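Local coordinates for protein putative histidinol-phosphate aminotransferase (Erwinia carotovora atroseptica, PDB 3LY1) that probably acts as a pyridoxal-phosphate-dependent aminotransferase of the histidinol-phosphate type, binding the cofactor near the interface of a dimer, at residues A[24-30]-A[213-217]; A[38-44]-A[246-251]; A[129-133]-A[162-166]; A[142-148]-A[173-179]. All coordinates share one frame; numbering follows the deposited sequence.

Interactions 1 and 2 both touch the second subunit; interactions 3 and 4 belong to the large domain with its seven-stranded sheet. Along the chain, residues 24-30 and 38-44 come first and their partners 213-217 and 246-251 last, with interactions 3 and 4 in between. Interactions 1 and 2 have centres 17 Å apart and touch through Met-30, Met-217 and Ala-251. Interactions 3 and 4, 11 Å apart between centres, meet where helix 129-137 joins the beta-alpha-beta unit of strands 143-148 and 174-179 and helix 160-168. Although the centres of interactions 1 and 4 are 27 Å apart, both reach the pyridoxal phosphate, Lys-213 at its C4A end and Asp-179 at its ring nitrogen.

Interaction 1 of 4, residues A[24-30]-A[213-217]; sequences NENPLGM and KIHAM. With PLP (pyridoxal-5'-phosphate), chain E; EDO (1,2-ethanediol), chain H.
Asn-26 lays its side chain over the turn that begins at the cofactor lysine. Its CB rests 3.6 Å from Ala-216 CB and also meets the carbonyl of Lys-213. CG stands anti to the backbone N (chi1 -167°), which carries the amide across Ala-216 CB towards that same carbonyl. At the tip, ND2 gives a nearly straight bond (168°) to Lys-213 O, 3.0 Å away and in the plane of the amide, and it is also bonded to Ser-265 OG. OD1 accepts from Leu-28 N, an Asx turn that fixes the amide's rotation. Lys-213 O is gripped twice, by Asn-26 ND2 and, from the opposite face of its plane, by Ala-216 N, which closes a type I turn. Lys-213 NZ bonds weakly to Asn-24 O and to Tyr-48 OH of the second subunit; it is not covalently joined to the pyridoxal phosphate in this model, but is placed as the lysine that forms the internal aldimine in this family. The selenomethionines Met-30 and Met-217 cross at about a right angle, CG to CG. Helices 246-255 and 259-283 flank the two loops, which join strand 19-20 to helix 32-40 and strand 205-210 to strand 223-226.

Interaction 2 of 4, residues A[38-44]-A[246-251]; sequences ARDAVVK and FSGVDA
Lys-44 and Asp-250 reach for each other from opposite directions and close a salt bridge, with Lys-44 NZ 2.8 Å from Asp-250 OD2. The ammonium sits on the syn side of that oxygen, the side facing the other carboxylate oxygen, OD1. A second polar link lies one helical turn back: Ser-247 OG donates to Ala-38 O at 2.9 Å, from 20° out of the carbonyl plane. That carbonyl also takes a weak bond from Ala-41 N, so the hydroxyl is a second donor to it.

Before it arrives at Asp-250, the lysine chain runs over the Phe-246 ring. Its CB stands over one face, 4.1 Å from the ring centroid and 21° off the normal, displaced towards the rim, in a CH-pi contact. The chain then bends at chi3 (-67°), which brings Lys-44 CE and NZ each to 3.6 Å from Phe-246 CE1 and leads on to the carboxylate.

The contact joins residues 38-44, on helix 32-40 and just after it, to the start of helix 246-255, beside the dimer interface of this fold-type I aminotransferase family. Val-42 of the second subunit packs on Ala-38, and Met-220 of that subunit on Ser-247.

Small side chains let the two backbones come close, with the CA atoms of Ala-38 and Ser-247 4.0 Å apart. Ala-41 CB points toward the other helix, rests 3.6 Å from both Phe-246 O and Ser-247 CA, and lies 3.8 Å from Phe-246 CD1. At the far end, Ala-38 CB touches Ala-251 CB, while Val-42 CG2 brushes the serine hydroxyl.

Interaction 3 of 4, residues A[129-133]-A[162-166]; sequences IEGLK and VIEPW
Lys-133 lies across the indole of Trp-166 in the seam between helices 129-137 and 160-168, neighbours that pack side by side on one side of the large domain's central sheet. These short helical segments run nearly parallel, 20° between their directions with axes 11.3 Å apart, and strand 143-148 links the two helices in the alternating beta-alpha order.

The CH-pi contact comes from the extended lysine chain, which slides past the indole in the opposite direction. Lys-133 CG sits 3.5 Å from the centroid of the five-membered ring and only 7° off its normal, squarely over the face.

Apolar packing continues along the seam. Leu-132 CB meets Trp-166 CH2 at 3.7 Å, and Ile-129 CG2 lies near Trp-166 CE3. At the other end Ile-129 CG1 presses on Val-162 CG1 at 3.3 Å, tighter than usual for two carbons. Against the indole face opposite Lys-133 come Val-145 and Phe-176 of the sheet, the latter edge-to-face.

Polar links between the helices pass through water. Lys-133 NZ, already paired with Glu-130 OE2, donates to a water that donates to Val-162 O. A second water accepts from Trp-166 NE1 at 3.0 Å and donates to Lys-133 O at 2.9 Å.

Interaction 4 of 4, residues A[142-148]-A[173-179]; sequences PSIVYLV and NTMFIVD. With PLP (pyridoxal-5'-phosphate), chain E.
Tyr-146 and Asp-179 cross on the cofactor side of two neighbouring parallel strands, 143-148 and 174-179. With helix 160-168 between them in the chain, these strands form a beta-alpha-beta unit in the middle of the seven-stranded sheet of the fold-type I aminotransferase fold. Six backbone bonds zip them together in parallel register.

With CG anti to the backbone N (chi1 175°), the tyrosine ring reaches along the sheet over its neighbour strand, its edge turned to Ile-177, and Ile-177 CG2 lies 3.7 Å from Tyr-146 CD1. The ring plane stands 47° from the carboxylate of Asp-179. Further back, Ile-144 CG2 is pressed to 3.5 Å from Ile-177 CD1. Helix 76-88 packs over these residues.

On the other face Val-145 and Phe-176 run alongside each other in the same direction, with Val-145 CB 3.8 Å from Phe-176 CD2.

Val-148 CG1 touches the methyl carbon C2A of the pyridoxal phosphate at 3.4 Å. An aspartate paired with the pyridine nitrogen is a hallmark of fold-type I aminotransferases; Tyr-146 is a second-shell residue that positions it, donating from OH to the anti lone pair of Asp-179 OD2 at 2.6 Å. Cofactor N1 donates to the same Asp-179 OD2 at 2.7 Å.

Interaction 1 of 4, residues A[24-30]-A[213-217]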
# COMPACT_ATOMS: atom_id res chain seq x y z
N ASN A 24 -9.84 -15.55 -8.11
CA ASN A 24 -8.72 -16.43 -7.77
C ASN A 24 -8.28 -16.34 -6.31
O ASN A 24 -7.09 -16.55 -5.97
CB ASN A 24 -7.49 -16.18 -8.68
CG ASN A 24 -7.78 -16.41 -10.17
OD1 ASN A 24 -7.05 -15.87 -11.07
ND2 ASN A 24 -8.82 -17.17 -10.45
N GLU A 25 -9.22 -16.02 -5.44
CA GLU A 25 -8.95 -15.99 -4.01
C GLU A 25 -8.91 -17.43 -3.54
O GLU A 25 -9.59 -18.29 -4.10
CB GLU A 25 -10.03 -15.18 -3.27
CG GLU A 25 -10.16 -13.75 -3.83
CD GLU A 25 -11.52 -13.10 -3.60
OE1 GLU A 25 -12.57 -13.77 -3.79
OE2 GLU A 25 -11.54 -11.89 -3.25
N ASN A 26 -8.13 -17.70 -2.50
CA ASN A 26 -8.08 -19.01 -1.89
C ASN A 26 -9.37 -19.11 -1.09
O ASN A 26 -9.68 -18.15 -0.37
CB ASN A 26 -6.87 -19.10 -0.95
CG ASN A 26 -6.55 -20.51 -0.52
OD1 ASN A 26 -7.44 -21.30 -0.13
ND2 ASN A 26 -5.26 -20.84 -0.53
N PRO A 27 -10.17 -20.20 -1.28
CA PRO A 27 -11.48 -20.38 -0.63
C PRO A 27 -11.37 -20.87 0.81
O PRO A 27 -12.36 -20.87 1.56
CB PRO A 27 -12.15 -21.45 -1.49
CG PRO A 27 -11.00 -22.31 -1.95
CD PRO A 27 -9.88 -21.31 -2.22
N LEU A 28 -10.15 -21.27 1.18
CA LEU A 28 -9.81 -21.57 2.53
C LEU A 28 -9.55 -20.31 3.33
O LEU A 28 -9.00 -19.33 2.81
CB LEU A 28 -8.55 -22.42 2.55
CG LEU A 28 -8.65 -23.79 1.88
CD1 LEU A 28 -7.35 -24.54 2.06
CD2 LEU A 28 -9.82 -24.55 2.49
N GLY A 29 -9.91 -20.33 4.60
CA GLY A 29 -9.40 -19.30 5.48
C GLY A 29 -7.89 -19.31 5.33
O GLY A 29 -7.30 -20.30 4.90
N MSE A 30 -7.27 -18.18 5.65
CA MSE A 30 -5.88 -18.14 6.05
C MSE A 30 -5.53 -19.23 7.09
O MSE A 30 -6.39 -19.67 7.86
CB MSE A 30 -5.72 -16.78 6.73
CG MSE A 30 -4.40 -16.21 6.82
SE MSE A 30 -4.60 -14.48 7.74
CE MSE A 30 -5.92 -13.72 6.53
N LYS A 213 -2.38 -15.82 -2.49
CA LYS A 213 -2.89 -17.03 -3.17
C LYS A 213 -2.69 -18.30 -2.33
O LYS A 213 -3.53 -18.59 -1.50
CB LYS A 213 -2.35 -17.14 -4.59
CG LYS A 213 -2.47 -15.82 -5.43
CD LYS A 213 -3.90 -15.36 -5.69
CE LYS A 213 -3.97 -14.02 -6.41
NZ LYS A 213 -5.39 -13.59 -6.67
N ILE A 214 -1.57 -19.01 -2.46
CA ILE A 214 -1.40 -20.22 -1.63
C ILE A 214 -1.57 -19.88 -0.14
O ILE A 214 -2.19 -20.65 0.61
CB ILE A 214 -0.05 -20.96 -1.89
CG1 ILE A 214 -0.04 -22.35 -1.23
CG2 ILE A 214 1.12 -20.17 -1.42
CD1 ILE A 214 -0.35 -23.47 -2.15
N HIS A 215 -1.04 -18.72 0.28
CA HIS A 215 -1.09 -18.32 1.68
C HIS A 215 -2.45 -17.75 2.07
O HIS A 215 -2.67 -17.44 3.22
CB HIS A 215 0.02 -17.30 2.02
CG HIS A 215 1.41 -17.88 2.05
ND1 HIS A 215 1.95 -18.42 3.18
CD2 HIS A 215 2.36 -17.98 1.08
CE1 HIS A 215 3.18 -18.82 2.92
NE2 HIS A 215 3.45 -18.58 1.66
N ALA A 216 -3.35 -17.57 1.12
CA ALA A 216 -4.75 -17.21 1.43
C ALA A 216 -4.93 -15.86 2.14
O ALA A 216 -5.83 -15.71 2.95
CB ALA A 216 -5.43 -18.35 2.26
N MSE A 217 -4.12 -14.86 1.79
CA MSE A 217 -4.16 -13.57 2.49
C MSE A 217 -4.38 -12.39 1.53
O MSE A 217 -3.85 -11.28 1.79
CB MSE A 217 -2.84 -13.37 3.26
CG MSE A 217 -2.54 -14.42 4.28
SE MSE A 217 -0.69 -14.31 5.10
CE MSE A 217 -0.59 -12.58 5.10
N1 PLP E . -0.19 -11.15 -10.44
C2 PLP E . -1.16 -11.99 -10.94
C2A PLP E . -0.80 -12.91 -12.08
C3 PLP E . -2.44 -11.94 -10.39
O3 PLP E . -3.40 -12.76 -10.90
C4 PLP E . -2.72 -11.03 -9.35
C4A PLP E . -4.06 -11.04 -8.66
O4A PLP E . -5.03 -11.01 -9.39
C5 PLP E . -1.72 -10.17 -8.87
C6 PLP E . -0.46 -10.25 -9.45
C5A PLP E . -1.97 -9.17 -7.76
O4P PLP E . -2.35 -9.75 -6.50
P PLP E . -1.96 -9.05 -5.12
O1P PLP E . -1.90 -7.56 -5.24
O2P PLP E . -0.63 -9.68 -4.81
O3P PLP E . -3.07 -9.54 -4.20
C1 EDO H . 6.08 -16.27 0.12
O1 EDO H . 6.17 -16.60 -1.26
C2 EDO H . 7.16 -17.03 0.87
O2 EDO H . 6.68 -18.34 1.11

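Interaction 2 of 4, residues A[38-44]-A[246-251]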
# COMPACT_ATOMS: atom_id res chain seq x y z
N ALA A 38 -2.57 -12.30 13.04
CA ALA A 38 -3.20 -11.12 12.48
C ALA A 38 -4.11 -10.45 13.52
O ALA A 38 -4.14 -9.22 13.62
CB ALA A 38 -4.00 -11.49 11.20
N ARG A 39 -4.89 -11.26 14.25
CA ARG A 39 -5.80 -10.75 15.29
C ARG A 39 -5.02 -10.12 16.43
O ARG A 39 -5.38 -9.04 16.88
CB ARG A 39 -6.73 -11.84 15.83
CG ARG A 39 -7.83 -12.31 14.87
CD ARG A 39 -8.90 -13.18 15.56
NE ARG A 39 -8.29 -14.18 16.46
CZ ARG A 39 -7.89 -15.41 16.12
NH1 ARG A 39 -8.06 -15.88 14.88
NH2 ARG A 39 -7.33 -16.18 17.05
N ASP A 40 -3.96 -10.79 16.88
CA ASP A 40 -3.13 -10.27 17.96
C ASP A 40 -2.37 -8.97 17.60
O ASP A 40 -1.99 -8.21 18.50
CB ASP A 40 -2.12 -11.34 18.38
CG ASP A 40 -2.77 -12.55 19.13
OD1 ASP A 40 -4.01 -12.57 19.34
OD2 ASP A 40 -2.02 -13.48 19.50
N ALA A 41 -2.14 -8.72 16.31
CA ALA A 41 -1.48 -7.49 15.88
C ALA A 41 -2.36 -6.26 16.08
O ALA A 41 -1.82 -5.14 16.10
CB ALA A 41 -1.04 -7.57 14.37
N VAL A 42 -3.68 -6.42 16.16
CA VAL A 42 -4.58 -5.24 16.13
C VAL A 42 -4.37 -4.29 17.32
O VAL A 42 -4.32 -3.06 17.13
CB VAL A 42 -6.07 -5.63 16.00
CG1 VAL A 42 -7.01 -4.41 16.19
CG2 VAL A 42 -6.32 -6.34 14.65
N VAL A 43 -4.16 -4.84 18.51
CA VAL A 43 -3.84 -4.04 19.69
C VAL A 43 -2.50 -3.30 19.53
O VAL A 43 -2.30 -2.24 20.14
CB VAL A 43 -3.87 -4.87 21.01
CG1 VAL A 43 -2.71 -5.85 21.07
CG2 VAL A 43 -3.89 -3.94 22.24
N LYS A 44 -1.61 -3.83 18.70
CA LYS A 44 -0.29 -3.24 18.52
C LYS A 44 -0.31 -2.18 17.42
O LYS A 44 0.64 -1.44 17.32
CB LYS A 44 0.75 -4.31 18.17
CG LYS A 44 0.99 -5.37 19.27
CD LYS A 44 2.20 -6.30 18.95
CE LYS A 44 1.96 -7.21 17.75
NZ LYS A 44 3.16 -8.01 17.28
N PHE A 246 0.31 -4.01 10.02
CA PHE A 246 0.76 -4.85 11.14
C PHE A 246 0.17 -6.26 11.12
O PHE A 246 0.88 -7.22 11.32
CB PHE A 246 0.42 -4.18 12.48
CG PHE A 246 1.52 -4.24 13.49
CD1 PHE A 246 2.12 -5.45 13.83
CD2 PHE A 246 1.90 -3.10 14.17
CE1 PHE A 246 3.11 -5.49 14.78
CE2 PHE A 246 2.88 -3.14 15.14
CZ PHE A 246 3.50 -4.33 15.43
N SER A 247 -1.12 -6.39 10.87
CA SER A 247 -1.73 -7.72 10.87
C SER A 247 -1.18 -8.55 9.72
O SER A 247 -0.89 -9.71 9.89
CB SER A 247 -3.26 -7.64 10.77
OG SER A 247 -3.78 -6.95 11.88
N GLY A 248 -1.03 -7.94 8.55
CA GLY A 248 -0.45 -8.61 7.42
C GLY A 248 0.99 -9.06 7.63
O GLY A 248 1.32 -10.20 7.27
N VAL A 249 1.82 -8.20 8.23
CA VAL A 249 3.22 -8.53 8.48
C VAL A 249 3.31 -9.72 9.46
O VAL A 249 4.03 -10.69 9.22
CB VAL A 249 4.02 -7.34 9.05
CG1 VAL A 249 5.36 -7.79 9.55
CG2 VAL A 249 4.16 -6.23 7.98
N ASP A 250 2.56 -9.66 10.55
CA ASP A 250 2.59 -10.75 11.54
C ASP A 250 1.90 -12.02 10.99
O ASP A 250 2.29 -13.14 11.33
CB ASP A 250 1.92 -10.32 12.85
CG ASP A 250 2.82 -9.46 13.76
OD1 ASP A 250 4.00 -9.19 13.41
OD2 ASP A 250 2.35 -9.10 14.87
N ALA A 251 0.88 -11.86 10.14
CA ALA A 251 0.29 -13.04 9.51
C ALA A 251 1.28 -13.67 8.54
O ALA A 251 1.40 -14.88 8.47
CB ALA A 251 -1.02 -12.74 8.88

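Interaction 3 of 4, residues A[129-133]-A[162-166]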
# COMPACT_ATOMS: atom_id res chain seq x y z
N ILE A 129 6.98 -17.82 -27.21
CA ILE A 129 8.27 -17.32 -26.73
C ILE A 129 9.17 -16.81 -27.86
O ILE A 129 9.80 -15.75 -27.73
CB ILE A 129 9.02 -18.35 -25.87
CG1 ILE A 129 8.22 -18.56 -24.58
CG2 ILE A 129 10.40 -17.78 -25.48
CD1 ILE A 129 8.24 -17.34 -23.66
N GLU A 130 9.20 -17.53 -28.99
CA GLU A 130 9.98 -17.04 -30.14
C GLU A 130 9.47 -15.68 -30.65
O GLU A 130 10.27 -14.79 -30.98
CB GLU A 130 10.04 -18.05 -31.27
CG GLU A 130 10.82 -19.34 -30.96
CD GLU A 130 12.29 -19.10 -30.52
OE1 GLU A 130 12.94 -18.15 -31.01
OE2 GLU A 130 12.80 -19.87 -29.68
N GLY A 131 8.16 -15.48 -30.64
CA GLY A 131 7.58 -14.17 -31.00
C GLY A 131 7.95 -13.05 -30.04
O GLY A 131 8.22 -11.94 -30.44
N LEU A 132 7.95 -13.35 -28.75
CA LEU A 132 8.34 -12.40 -27.71
C LEU A 132 9.83 -12.04 -27.83
O LEU A 132 10.21 -10.88 -27.75
CB LEU A 132 8.01 -12.96 -26.32
CG LEU A 132 6.51 -13.19 -26.03
CD1 LEU A 132 6.25 -14.31 -25.02
CD2 LEU A 132 5.84 -11.91 -25.58
N LYS A 133 10.68 -13.04 -28.02
CA LYS A 133 12.10 -12.80 -28.27
C LYS A 133 12.30 -11.90 -29.46
O LYS A 133 13.12 -11.02 -29.40
CB LYS A 133 12.85 -14.07 -28.57
CG LYS A 133 13.05 -15.02 -27.45
CD LYS A 133 13.78 -16.22 -28.07
CE LYS A 133 14.07 -17.30 -27.06
NZ LYS A 133 14.83 -18.44 -27.69
N VAL A 162 12.60 -23.00 -21.78
CA VAL A 162 12.26 -22.03 -22.82
C VAL A 162 12.54 -20.59 -22.33
O VAL A 162 13.11 -19.79 -23.06
CB VAL A 162 10.80 -22.24 -23.21
CG1 VAL A 162 10.23 -21.05 -24.01
CG2 VAL A 162 10.68 -23.55 -23.96
N ILE A 163 12.20 -20.29 -21.09
CA ILE A 163 12.45 -18.95 -20.50
C ILE A 163 13.91 -18.68 -20.03
O ILE A 163 14.49 -17.63 -20.36
CB ILE A 163 11.47 -18.68 -19.33
CG1 ILE A 163 10.05 -18.61 -19.89
CG2 ILE A 163 11.83 -17.39 -18.59
CD1 ILE A 163 8.93 -18.29 -18.89
N GLU A 164 14.48 -19.61 -19.28
CA GLU A 164 15.82 -19.40 -18.69
C GLU A 164 16.93 -19.05 -19.69
O GLU A 164 17.71 -18.14 -19.43
CB GLU A 164 16.25 -20.55 -17.79
CG GLU A 164 15.42 -20.71 -16.53
CD GLU A 164 15.74 -21.98 -15.72
OE1 GLU A 164 16.63 -22.76 -16.14
OE2 GLU A 164 15.10 -22.19 -14.66
N PRO A 165 17.01 -19.76 -20.84
CA PRO A 165 18.10 -19.41 -21.75
C PRO A 165 17.92 -18.08 -22.41
O PRO A 165 18.91 -17.45 -22.76
CB PRO A 165 18.06 -20.51 -22.84
CG PRO A 165 17.29 -21.60 -22.26
CD PRO A 165 16.30 -20.96 -21.30
N TRP A 166 16.68 -17.66 -22.64
CA TRP A 166 16.43 -16.31 -23.14
C TRP A 166 16.96 -15.26 -22.15
O TRP A 166 17.70 -14.35 -22.54
CB TRP A 166 14.94 -16.11 -23.38
CG TRP A 166 14.56 -14.77 -23.95
CD1 TRP A 166 15.35 -13.89 -24.65
CD2 TRP A 166 13.26 -14.18 -23.90
NE1 TRP A 166 14.62 -12.79 -25.02
CE2 TRP A 166 13.33 -12.94 -24.58
CE3 TRP A 166 12.04 -14.58 -23.36
CZ2 TRP A 166 12.22 -12.12 -24.74
CZ3 TRP A 166 10.94 -13.75 -23.51
CH2 TRP A 166 11.04 -12.54 -24.18
O HOH W 1 15.26 -11.18 -27.47
O HOH W 2 14.34 -19.87 -25.32

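Interaction 4 of 4, residues A[142-148]-A[173-179]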
# COMPACT_ATOMS: atom_id res chain seq x y z
N PRO A 142 14.86 0.38 -25.17
CA PRO A 142 14.66 -0.46 -24.03
C PRO A 142 13.31 -1.22 -24.07
O PRO A 142 12.30 -0.71 -24.58
CB PRO A 142 14.71 0.51 -22.84
CG PRO A 142 14.79 1.87 -23.38
CD PRO A 142 14.84 1.82 -24.85
N SER A 143 13.32 -2.44 -23.55
CA SER A 143 12.12 -3.27 -23.50
C SER A 143 11.94 -3.77 -22.08
O SER A 143 12.92 -4.11 -21.42
CB SER A 143 12.23 -4.52 -24.39
OG SER A 143 12.36 -4.20 -25.75
N ILE A 144 10.69 -3.84 -21.63
CA ILE A 144 10.33 -4.59 -20.41
C ILE A 144 9.51 -5.76 -20.86
O ILE A 144 8.57 -5.58 -21.64
CB ILE A 144 9.49 -3.74 -19.42
CG1 ILE A 144 10.23 -2.45 -19.05
CG2 ILE A 144 9.08 -4.56 -18.16
CD1 ILE A 144 9.43 -1.48 -18.19
N VAL A 145 9.83 -6.97 -20.39
CA VAL A 145 9.12 -8.18 -20.78
C VAL A 145 8.40 -8.63 -19.52
O VAL A 145 9.04 -8.76 -18.49
CB VAL A 145 10.07 -9.31 -21.26
CG1 VAL A 145 9.23 -10.57 -21.65
CG2 VAL A 145 10.97 -8.84 -22.41
N TYR A 146 7.08 -8.83 -19.58
CA TYR A 146 6.29 -9.24 -18.41
C TYR A 146 5.72 -10.64 -18.66
O TYR A 146 4.88 -10.80 -19.55
CB TYR A 146 5.20 -8.20 -18.11
CG TYR A 146 4.22 -8.53 -17.00
CD1 TYR A 146 4.67 -8.77 -15.71
CD2 TYR A 146 2.86 -8.60 -17.25
CE1 TYR A 146 3.80 -9.07 -14.69
CE2 TYR A 146 1.96 -8.88 -16.22
CZ TYR A 146 2.45 -9.14 -14.94
OH TYR A 146 1.61 -9.46 -13.90
N LEU A 147 6.20 -11.61 -17.87
CA LEU A 147 5.94 -13.02 -18.03
C LEU A 147 5.28 -13.54 -16.76
O LEU A 147 5.88 -13.57 -15.71
CB LEU A 147 7.24 -13.79 -18.27
CG LEU A 147 8.11 -13.44 -19.48
CD1 LEU A 147 9.40 -14.30 -19.45
CD2 LEU A 147 7.35 -13.59 -20.81
N VAL A 148 4.01 -13.86 -16.88
CA VAL A 148 3.24 -14.44 -15.78
C VAL A 148 3.27 -15.94 -15.92
O VAL A 148 2.93 -16.49 -17.01
CB VAL A 148 1.79 -13.87 -15.78
CG1 VAL A 148 1.03 -14.41 -14.52
CG2 VAL A 148 1.83 -12.32 -15.82
N ASN A 173 19.44 -4.08 -23.13
CA ASN A 173 18.45 -3.11 -22.74
C ASN A 173 17.09 -3.71 -22.41
O ASN A 173 16.06 -3.14 -22.81
CB ASN A 173 18.23 -2.15 -23.89
CG ASN A 173 18.88 -0.89 -23.69
OD1 ASN A 173 18.38 -0.04 -22.95
ND2 ASN A 173 20.03 -0.71 -24.35
N THR A 174 17.08 -4.86 -21.74
CA THR A 174 15.86 -5.61 -21.48
C THR A 174 15.79 -6.04 -20.02
O THR A 174 16.73 -6.62 -19.50
CB THR A 174 15.76 -6.84 -22.44
OG1 THR A 174 15.82 -6.37 -23.81
CG2 THR A 174 14.46 -7.62 -22.22
N MSE A 175 14.67 -5.71 -19.38
CA MSE A 175 14.37 -6.15 -18.01
C MSE A 175 13.20 -7.13 -18.08
O MSE A 175 12.19 -6.84 -18.75
CB MSE A 175 14.00 -4.94 -17.15
CG MSE A 175 13.48 -5.25 -15.76
SE MSE A 175 14.85 -6.20 -14.75
CE MSE A 175 15.94 -4.80 -14.14
N PHE A 176 13.33 -8.26 -17.38
CA PHE A 176 12.32 -9.28 -17.34
C PHE A 176 11.63 -9.16 -16.00
O PHE A 176 12.29 -9.15 -14.96
CB PHE A 176 12.94 -10.69 -17.46
CG PHE A 176 13.47 -10.99 -18.81
CD1 PHE A 176 14.75 -10.61 -19.17
CD2 PHE A 176 12.66 -11.63 -19.76
CE1 PHE A 176 15.23 -10.84 -20.47
CE2 PHE A 176 13.13 -11.87 -21.04
CZ PHE A 176 14.39 -11.46 -21.42
N ILE A 177 10.31 -9.04 -16.01
CA ILE A 177 9.50 -9.16 -14.81
C ILE A 177 8.79 -10.51 -14.88
O ILE A 177 8.00 -10.77 -15.80
CB ILE A 177 8.44 -8.05 -14.72
CG1 ILE A 177 9.05 -6.64 -14.72
CG2 ILE A 177 7.54 -8.25 -13.47
CD1 ILE A 177 8.03 -5.51 -15.00
N VAL A 178 9.05 -11.38 -13.90
CA VAL A 178 8.48 -12.70 -13.86
C VAL A 178 7.56 -12.78 -12.65
O VAL A 178 8.01 -12.60 -11.51
CB VAL A 178 9.56 -13.84 -13.78
CG1 VAL A 178 8.93 -15.21 -13.95
CG2 VAL A 178 10.69 -13.62 -14.83
N ASP A 179 6.27 -13.03 -12.92
CA ASP A 179 5.20 -12.94 -11.92
C ASP A 179 4.78 -14.34 -11.56
O ASP A 179 4.09 -15.01 -12.33
CB ASP A 179 4.05 -12.06 -12.49
CG ASP A 179 2.91 -11.82 -11.50
OD1 ASP A 179 2.81 -12.58 -10.47
OD2 ASP A 179 2.09 -10.86 -11.78
N1 PLP E . -0.19 -11.15 -10.44
C2 PLP E . -1.16 -11.99 -10.94
C2A PLP E . -0.80 -12.91 -12.08
C3 PLP E . -2.44 -11.94 -10.39
O3 PLP E . -3.40 -12.76 -10.90
C4 PLP E . -2.72 -11.03 -9.35
C4A PLP E . -4.06 -11.04 -8.66
O4A PLP E . -5.03 -11.01 -9.39
C5 PLP E . -1.72 -10.17 -8.87
C6 PLP E . -0.46 -10.25 -9.45
C5A PLP E . -1.97 -9.17 -7.76
O4P PLP E . -2.35 -9.75 -6.50
P PLP E . -1.96 -9.05 -5.12
O1P PLP E . -1.90 -7.56 -5.24
O2P PLP E . -0.63 -9.68 -4.81
O3P PLP E . -3.07 -9.54 -4.20